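Local atomic coordinates of Serine/threonine-protein kinase Tel1 (Chaetomium thermophilum, PDB entry 6SKY), a protein that probably phosphorylates serine and threonine residues followed by glutamine, using ATP, and so activates checkpoint signalling as a sensor of DNA damage. Residues E2662-T2667 with N2765-H2770. Numbering follows the deposited sequence.
Sequences EFVSNT and NILLDH. With AGS (phosphothiophosphoric acid-adenylate ester), chain C.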
# COMPACT_ATOMS: atom_id res chain seq x y z
N GLU A 2662 -13.63 -40.28 -17.79
CA GLU A 2662 -12.46 -40.90 -17.19
C GLU A 2662 -12.75 -41.23 -15.74
O GLU A 2662 -13.13 -40.36 -14.96
CB GLU A 2662 -11.27 -39.95 -17.28
CG GLU A 2662 -10.01 -40.50 -16.71
CD GLU A 2662 -8.97 -39.44 -16.51
OE1 GLU A 2662 -8.88 -38.89 -15.39
OE2 GLU A 2662 -8.24 -39.13 -17.47
N PHE A 2663 -12.59 -42.50 -15.38
CA PHE A 2663 -12.78 -42.94 -14.01
C PHE A 2663 -11.50 -42.65 -13.25
O PHE A 2663 -10.47 -43.27 -13.52
CB PHE A 2663 -13.14 -44.42 -13.97
CG PHE A 2663 -13.85 -44.84 -12.75
CD1 PHE A 2663 -15.22 -44.74 -12.67
CD2 PHE A 2663 -13.16 -45.36 -11.68
CE1 PHE A 2663 -15.88 -45.13 -11.54
CE2 PHE A 2663 -13.82 -45.75 -10.55
CZ PHE A 2663 -15.18 -45.64 -10.48
N VAL A 2664 -11.55 -41.69 -12.32
CA VAL A 2664 -10.35 -41.23 -11.64
C VAL A 2664 -9.80 -42.35 -10.77
O VAL A 2664 -10.54 -43.03 -10.05
CB VAL A 2664 -10.63 -39.96 -10.84
CG1 VAL A 2664 -9.38 -39.47 -10.18
CG2 VAL A 2664 -11.16 -38.89 -11.75
N SER A 2665 -8.48 -42.54 -10.83
CA SER A 2665 -7.86 -43.84 -10.58
C SER A 2665 -8.16 -44.45 -9.22
O SER A 2665 -8.86 -45.46 -9.15
CB SER A 2665 -6.34 -43.72 -10.74
OG SER A 2665 -6.01 -43.08 -11.95
N ASN A 2666 -7.66 -43.86 -8.14
CA ASN A 2666 -7.71 -44.51 -6.84
C ASN A 2666 -8.33 -43.58 -5.81
O ASN A 2666 -7.76 -43.27 -4.77
CB ASN A 2666 -6.34 -45.01 -6.39
CG ASN A 2666 -5.24 -44.06 -6.73
OD1 ASN A 2666 -5.32 -42.88 -6.45
ND2 ASN A 2666 -4.18 -44.58 -7.34
N THR A 2667 -9.51 -43.08 -6.15
CA THR A 2667 -10.30 -42.24 -5.28
C THR A 2667 -11.43 -43.04 -4.66
O THR A 2667 -11.60 -44.23 -4.91
CB THR A 2667 -10.86 -41.06 -6.07
OG1 THR A 2667 -11.66 -41.57 -7.15
CG2 THR A 2667 -9.75 -40.23 -6.65
N ASN A 2765 -20.30 -35.86 -5.98
CA ASN A 2765 -19.51 -35.13 -6.95
C ASN A 2765 -18.12 -34.81 -6.44
O ASN A 2765 -17.35 -34.16 -7.14
CB ASN A 2765 -20.21 -33.83 -7.33
CG ASN A 2765 -21.35 -34.04 -8.27
OD1 ASN A 2765 -21.37 -35.00 -9.02
ND2 ASN A 2765 -22.30 -33.14 -8.24
N ILE A 2766 -17.78 -35.26 -5.24
CA ILE A 2766 -16.50 -34.96 -4.60
C ILE A 2766 -15.84 -36.29 -4.29
O ILE A 2766 -16.43 -37.13 -3.60
CB ILE A 2766 -16.69 -34.12 -3.33
CG1 ILE A 2766 -17.49 -32.87 -3.65
CG2 ILE A 2766 -15.36 -33.76 -2.73
CD1 ILE A 2766 -17.92 -32.11 -2.45
N LEU A 2767 -14.63 -36.49 -4.79
CA LEU A 2767 -13.88 -37.72 -4.63
C LEU A 2767 -12.66 -37.45 -3.77
O LEU A 2767 -12.03 -36.40 -3.90
CB LEU A 2767 -13.44 -38.27 -5.98
CG LEU A 2767 -14.48 -38.35 -7.10
CD1 LEU A 2767 -13.80 -38.72 -8.37
CD2 LEU A 2767 -15.53 -39.34 -6.77
N LEU A 2768 -12.32 -38.40 -2.92
CA LEU A 2768 -11.15 -38.33 -2.06
C LEU A 2768 -10.08 -39.24 -2.63
O LEU A 2768 -10.29 -40.44 -2.74
CB LEU A 2768 -11.49 -38.75 -0.64
CG LEU A 2768 -12.60 -37.98 0.04
CD1 LEU A 2768 -13.05 -38.74 1.26
CD2 LEU A 2768 -12.09 -36.64 0.42
N ASP A 2769 -8.94 -38.67 -2.99
CA ASP A 2769 -7.81 -39.43 -3.49
C ASP A 2769 -7.04 -39.98 -2.30
O ASP A 2769 -6.38 -39.23 -1.59
CB ASP A 2769 -6.94 -38.54 -4.36
CG ASP A 2769 -5.82 -39.28 -5.03
OD1 ASP A 2769 -5.83 -40.52 -5.03
OD2 ASP A 2769 -4.91 -38.63 -5.56
N HIS A 2770 -7.10 -41.29 -2.08
CA HIS A 2770 -6.45 -41.88 -0.93
C HIS A 2770 -5.03 -42.33 -1.22
O HIS A 2770 -4.52 -43.22 -0.53
CB HIS A 2770 -7.27 -43.03 -0.36
CG HIS A 2770 -7.51 -44.16 -1.31
ND1 HIS A 2770 -8.76 -44.68 -1.54
CD2 HIS A 2770 -6.65 -44.89 -2.05
CE1 HIS A 2770 -8.67 -45.67 -2.40
NE2 HIS A 2770 -7.40 -45.82 -2.73
PG AGS C . -27.02 -39.20 -8.90
S1G AGS C . -26.82 -38.29 -7.18
O2G AGS C . -26.56 -38.27 -10.05
O3G AGS C . -28.50 -39.60 -9.11
PB AGS C . -24.60 -40.38 -9.10
O1B AGS C . -24.12 -39.08 -8.59
O2B AGS C . -24.04 -41.61 -8.38
O3B AGS C . -26.16 -40.49 -8.94
PA AGS C . -23.34 -41.71 -11.13
O1A AGS C . -24.19 -42.81 -11.60
O2A AGS C . -22.39 -41.14 -12.18
O3A AGS C . -24.21 -40.50 -10.62
O5' AGS C . -22.54 -42.24 -9.89
C5' AGS C . -21.60 -43.31 -10.09
C4' AGS C . -20.73 -43.44 -8.87
O4' AGS C . -19.35 -43.33 -9.27
C3' AGS C . -20.93 -42.38 -7.80
O3' AGS C . -20.65 -42.90 -6.51
C2' AGS C . -19.93 -41.29 -8.20
O2' AGS C . -19.45 -40.59 -7.06
C1' AGS C . -18.80 -42.10 -8.83
N9 AGS C . -18.19 -41.44 -9.98
C8 AGS C . -18.83 -40.70 -10.93
N7 AGS C . -18.03 -40.23 -11.86
C5 AGS C . -16.78 -40.69 -11.49
C6 AGS C . -15.51 -40.54 -12.05
N6 AGS C . -15.27 -39.84 -13.16
N1 AGS C . -14.47 -41.13 -11.43
C2 AGS C . -14.70 -41.83 -10.32
N3 AGS C . -15.86 -42.04 -9.69
C4 AGS C . -16.87 -41.44 -10.33
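The adenine of AGS is held by the hinge between the two lobes of this PI3K-related kinase domain. Glu-2662 O accepts a hydrogen bond from AGS N6 (2.8 Å), and Val-2664 N donates one to AGS N1 (3.1 Å, 160° at the hydrogen), the paired backbone bonds by which kinase hinges read adenine. Phe-2663 has CG anti to its backbone N (chi1 -157°), which lays one ring face against the base, AGS C2 lying over the ring centre 3.6 Å above the plane. An alanine here would remove the ring and probably loosen the adenine, leaving the backbone bonds without this aromatic face over the base. Leu-2767 brings CD1 to 3.8 Å from AGS C2, while its CD2 lies 4.0 Å from AGS N3. The same CD1 meets Val-2664 CB (4.2 Å) and Thr-2667 OG1, so one methyl joins ligand and hinge. Thr-2667 keeps OG1 in the crowded position between N and carbonyl carbon (chi1 59°), from which it makes a weak hydrogen bond back to Val-2664 O; its CG2 lies 3.8 Å from Asp-2769 CA. Beyond it, Asn-2666 O sits 3.2 Å above the imidazole plane of His-2770, over its centre, and accepts a weak hydrogen bond from His-2770 N. Asp-2769 directs OD2 into a salt bridge with Arg-2647. Thr-2667 and Asp-2769 form a non-hydrogen-bonded antiparallel pair, where strand 2667-2669 borders 2766-2769, itself flanked by 2775-2777; helix 2722-2726 packs on Leu-2768 and His-2770, and strand 2604-2611 touches Phe-2663.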